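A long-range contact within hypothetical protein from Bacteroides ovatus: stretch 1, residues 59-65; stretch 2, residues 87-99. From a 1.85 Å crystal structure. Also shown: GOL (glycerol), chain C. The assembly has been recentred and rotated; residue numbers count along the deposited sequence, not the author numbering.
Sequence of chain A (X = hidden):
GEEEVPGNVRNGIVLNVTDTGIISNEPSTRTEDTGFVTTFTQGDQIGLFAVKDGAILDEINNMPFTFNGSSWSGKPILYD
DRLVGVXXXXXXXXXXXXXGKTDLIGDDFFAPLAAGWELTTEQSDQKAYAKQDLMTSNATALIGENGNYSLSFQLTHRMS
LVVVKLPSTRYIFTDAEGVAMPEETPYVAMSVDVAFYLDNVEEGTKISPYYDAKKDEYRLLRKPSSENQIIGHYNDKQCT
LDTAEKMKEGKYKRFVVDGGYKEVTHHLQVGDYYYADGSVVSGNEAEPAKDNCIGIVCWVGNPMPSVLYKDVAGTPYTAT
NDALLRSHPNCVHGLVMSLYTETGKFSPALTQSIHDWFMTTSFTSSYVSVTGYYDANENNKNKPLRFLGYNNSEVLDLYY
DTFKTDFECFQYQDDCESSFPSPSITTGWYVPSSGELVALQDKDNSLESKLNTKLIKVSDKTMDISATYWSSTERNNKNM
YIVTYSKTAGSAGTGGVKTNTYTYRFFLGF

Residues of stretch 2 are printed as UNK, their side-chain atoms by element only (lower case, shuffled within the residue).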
# COMPACT_ATOMS: atom_id res chain seq x y z
N GLU A 59 13.53 -25.50 -64.24
CA GLU A 59 14.67 -25.32 -63.35
C GLU A 59 14.26 -24.67 -62.00
O GLU A 59 15.01 -24.82 -61.05
CB GLU A 59 15.79 -24.50 -64.02
CG GLU A 59 15.43 -23.06 -64.34
CD GLU A 59 16.57 -22.18 -64.84
OE1 GLU A 59 17.48 -21.86 -64.05
OE2 GLU A 59 16.50 -21.76 -66.02
N ILE A 60 13.11 -23.94 -61.93
CA ILE A 60 12.63 -23.23 -60.71
C ILE A 60 11.14 -23.57 -60.50
O ILE A 60 10.24 -22.74 -60.71
CB ILE A 60 12.90 -21.68 -60.74
CG1 ILE A 60 14.36 -21.34 -61.21
CG2 ILE A 60 12.63 -21.06 -59.34
CD1 ILE A 60 14.60 -19.93 -61.80
N ASN A 61 10.89 -24.81 -60.12
CA ASN A 61 9.56 -25.35 -59.93
C ASN A 61 9.49 -25.97 -58.56
O ASN A 61 9.99 -27.08 -58.36
CB ASN A 61 9.24 -26.37 -61.06
CG ASN A 61 7.81 -26.85 -61.11
OD1 ASN A 61 7.03 -26.68 -60.17
ND2 ASN A 61 7.42 -27.44 -62.22
N ASN A 62 8.94 -25.22 -57.57
CA ASN A 62 8.86 -25.66 -56.17
C ASN A 62 10.27 -25.93 -55.63
O ASN A 62 10.52 -26.95 -55.01
CB ASN A 62 7.94 -26.88 -55.99
CG ASN A 62 7.57 -27.09 -54.56
OD1 ASN A 62 7.49 -26.13 -53.78
ND2 ASN A 62 7.42 -28.35 -54.14
N MSE A 63 11.20 -25.01 -55.90
CA MSE A 63 12.58 -25.16 -55.44
C MSE A 63 12.68 -24.81 -53.96
O MSE A 63 12.27 -23.71 -53.56
CB MSE A 63 13.50 -24.30 -56.30
CG MSE A 63 14.97 -24.53 -56.03
SE MSE A 63 16.07 -23.31 -57.10
CE MSE A 63 15.40 -23.56 -58.62
N PRO A 64 13.21 -25.72 -53.12
CA PRO A 64 13.26 -25.44 -51.68
C PRO A 64 14.47 -24.60 -51.24
O PRO A 64 15.59 -24.81 -51.72
CB PRO A 64 13.34 -26.83 -51.03
CG PRO A 64 14.03 -27.70 -52.08
CD PRO A 64 13.70 -27.10 -53.43
N PHE A 65 14.23 -23.70 -50.29
CA PHE A 65 15.26 -22.90 -49.65
C PHE A 65 15.07 -23.01 -48.16
O PHE A 65 13.94 -22.92 -47.70
CB PHE A 65 15.23 -21.43 -50.12
CG PHE A 65 15.74 -21.29 -51.52
CD1 PHE A 65 14.88 -21.43 -52.61
CD2 PHE A 65 17.09 -21.09 -51.77
CE1 PHE A 65 15.36 -21.34 -53.92
CE2 PHE A 65 17.57 -21.02 -53.08
CZ PHE A 65 16.70 -21.12 -54.14
N UNK A 87 8.14 -13.76 -63.66
CA UNK A 87 7.42 -13.54 -62.40
C UNK A 87 7.88 -14.58 -61.37
O UNK A 87 7.79 -15.77 -61.65
o UNK A 87 5.89 -11.31 -63.29
c UNK A 87 5.91 -13.63 -62.63
n UNK A 87 4.20 -12.57 -63.97
c UNK A 87 5.34 -12.41 -63.33
N UNK A 88 8.37 -14.14 -60.19
CA UNK A 88 8.79 -15.09 -59.15
C UNK A 88 7.75 -15.13 -58.05
O UNK A 88 7.14 -14.10 -57.74
c UNK A 88 13.38 -15.07 -61.45
c UNK A 88 11.31 -14.87 -59.58
c UNK A 88 13.08 -16.14 -60.63
c UNK A 88 12.66 -13.90 -61.35
c UNK A 88 10.19 -14.75 -58.56
c UNK A 88 11.63 -13.80 -60.41
c UNK A 88 12.03 -16.05 -59.72
N UNK A 89 7.57 -16.32 -57.46
CA UNK A 89 6.59 -16.53 -56.38
C UNK A 89 7.20 -17.35 -55.29
O UNK A 89 7.94 -18.29 -55.58
c UNK A 89 4.93 -16.76 -59.33
c UNK A 89 5.35 -17.29 -56.91
c UNK A 89 3.13 -15.33 -60.03
c UNK A 89 4.22 -16.12 -60.35
c UNK A 89 3.49 -15.79 -57.70
o UNK A 89 2.41 -14.73 -61.02
c UNK A 89 4.58 -16.60 -57.99
c UNK A 89 2.77 -15.15 -58.70
N UNK A 90 6.86 -17.05 -54.04
CA UNK A 90 7.36 -17.89 -52.94
C UNK A 90 6.25 -18.20 -51.95
O UNK A 90 5.30 -17.41 -51.82
c UNK A 90 8.53 -17.22 -52.23
N UNK A 91 6.36 -19.33 -51.26
CA UNK A 91 5.39 -19.69 -50.23
C UNK A 91 6.10 -20.39 -49.09
O UNK A 91 7.16 -21.00 -49.27
c UNK A 91 5.92 -23.63 -52.33
c UNK A 91 5.63 -24.61 -51.39
c UNK A 91 4.67 -22.00 -51.03
c UNK A 91 5.47 -22.33 -52.12
o UNK A 91 6.14 -25.87 -51.57
c UNK A 91 4.88 -24.30 -50.27
c UNK A 91 4.23 -20.57 -50.78
c UNK A 91 4.38 -23.01 -50.10
N UNK A 92 5.44 -20.36 -47.95
CA UNK A 92 5.86 -21.01 -46.72
C UNK A 92 4.64 -21.73 -46.12
O UNK A 92 3.58 -21.10 -46.08
c UNK A 92 5.65 -20.62 -43.40
c UNK A 92 5.87 -21.25 -42.18
c UNK A 92 8.15 -21.66 -42.81
o UNK A 92 7.37 -22.34 -40.67
c UNK A 92 7.13 -21.75 -41.88
c UNK A 92 6.66 -20.53 -44.36
c UNK A 92 7.91 -21.06 -44.05
c UNK A 92 6.38 -19.94 -45.73
N UNK A 93 4.77 -22.90 -45.47
CA UNK A 93 5.97 -23.77 -45.40
C UNK A 93 6.06 -24.66 -46.62
O UNK A 93 5.03 -25.13 -47.12
c UNK A 93 3.62 -23.52 -44.77
c UNK A 93 4.21 -24.72 -44.03
c UNK A 93 5.74 -24.58 -44.12
N UNK A 94 7.29 -24.90 -47.09
CA UNK A 94 7.57 -25.75 -48.25
C UNK A 94 6.86 -27.09 -48.14
O UNK A 94 6.88 -27.71 -47.07
c UNK A 94 9.51 -26.75 -50.72
c UNK A 94 9.89 -28.31 -48.95
c UNK A 94 9.10 -25.98 -48.34
o UNK A 94 10.60 -29.94 -52.15
c UNK A 94 10.26 -29.28 -49.88
c UNK A 94 10.24 -28.98 -51.23
c UNK A 94 9.50 -27.04 -49.35
c UNK A 94 9.86 -27.72 -51.66
N UNK A 95 6.25 -27.53 -49.25
CA UNK A 95 5.55 -28.81 -49.42
C UNK A 95 6.25 -29.57 -50.54
O UNK A 95 6.47 -28.99 -51.60
c UNK A 95 3.12 -28.34 -47.40
c UNK A 95 3.25 -27.71 -48.77
n UNK A 95 3.68 -27.69 -46.39
c UNK A 95 4.05 -28.59 -49.77
o UNK A 95 2.50 -29.39 -47.23
N UNK A 96 6.63 -30.84 -50.30
CA UNK A 96 7.26 -31.71 -51.30
C UNK A 96 6.38 -31.89 -52.53
O UNK A 96 6.89 -31.96 -53.65
c UNK A 96 7.57 -33.08 -50.71
o UNK A 96 8.75 -33.03 -49.92
N UNK A 97 5.05 -31.95 -52.32
CA UNK A 97 4.10 -32.14 -53.42
C UNK A 97 3.31 -30.86 -53.68
O UNK A 97 2.55 -30.40 -52.83
o UNK A 97 3.11 -35.53 -55.61
c UNK A 97 2.25 -33.74 -54.28
c UNK A 97 3.15 -33.34 -53.12
o UNK A 97 3.34 -33.48 -56.39
c UNK A 97 2.96 -34.29 -55.51
N UNK A 98 3.47 -30.29 -54.88
CA UNK A 98 2.76 -29.06 -55.25
C UNK A 98 1.98 -29.26 -56.55
O UNK A 98 1.44 -28.30 -57.10
c UNK A 98 4.19 -27.36 -53.97
c UNK A 98 2.50 -24.91 -53.99
c UNK A 98 3.73 -27.87 -55.35
se UNK A 98 2.71 -26.59 -52.97
N UNK A 99 1.84 -30.52 -57.01
CA UNK A 99 1.06 -30.80 -58.23
C UNK A 99 -0.39 -30.36 -58.00
O UNK A 99 -1.00 -30.74 -57.01
c UNK A 99 1.18 -32.30 -58.64
c UNK A 99 0.44 -32.60 -59.94
o UNK A 99 2.56 -32.63 -58.79
C1 GOL C . 6.03 -30.44 -57.69
O1 GOL C . 5.26 -31.25 -56.82
C2 GOL C . 7.51 -30.72 -57.51
O2 GOL C . 7.90 -30.35 -56.18
C3 GOL C . 8.32 -29.96 -58.53
O3 GOL C . 9.72 -30.16 -58.34
O HOH W 1 10.89 -29.63 -54.99

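Position 87 carries two carbons, the second bearing one oxygen and one nitrogen, out of reach of stretch 1; this short amide is Asn87. At position 88 one carbon leads to an unsubstituted six-carbon ring whose edge meets CD1 of Ile60. It is Phe88, with its CE2 4.2 Å from Ile60 CD1, a purely apolar contact. Position 89 has the same ring bearing one oxygen and lies beyond reach: Tyr89. A single carbon at position 90 identifies Ala90.

Position 91 again shows one carbon and a six-carbon ring with an oxygen, but here the oxygen arrives at the side chain of Asn62. This is Tyr91, whose OH donates a hydrogen bond to Asn62 OD1 at 2.6 Å. Its CA-to-CB bond points sideways, and the length of the ring carries the hydroxyl across. Position 92 has a third such oxygen-bearing ring, out of reach of stretch 1, and is Tyr92. At position 93 three carbons close a ring onto the backbone nitrogen, so the residue is Pro93, preceded by a cis peptide bond.

Position 94 has one carbon and a six-carbon ring bearing an oxygen, with a face under Pro64. It is Tyr94: Pro64 CB sits 3.7 Å from the centroid of the Tyr94 ring, 15° off its normal, in a CH-pi contact. Position 95 has three carbons, the third carrying oxygen and nitrogen, and points away from stretch 1; it is Gln95. Its side chain turns back within its own stretch, NE2 of Gln95 donating to O of Pro93 at 3.0 Å. One carbon and one oxygen at position 96 give Ser96, also directed away. Three carbons ending in two oxygens at position 97 make Glu97. The unbranched chain at position 98, two carbons, selenium and a carbon, is selenomethionine, Met98; its CG lies 3.4 Å from Asn62 ND2. Position 99, one carbon bearing an oxygen and a carbon, is Thr99, whose OG1 donates to Glu97 OE1 at 2.7 Å.

The contact centres on Asn62, whose amide uses both ends. While OD1 accepts from Tyr91, ND2 of Asn62 donates to O of Gln95 at 2.8 Å and to O2 of the glycerol at 2.9 Å. Gln95 N donates to Tyr91 OH at 2.9 Å, so the hydroxyl that reaches Asn62 also ties down the loop after the strand. A water donating to Asn62 O at 2.7 Å also hydrogen-bonds Tyr94 OH at 2.9 Å, bridging the stretches beside the Pro64 packing.

Stretch 2 87-99: NFYAYYPYQSEMT
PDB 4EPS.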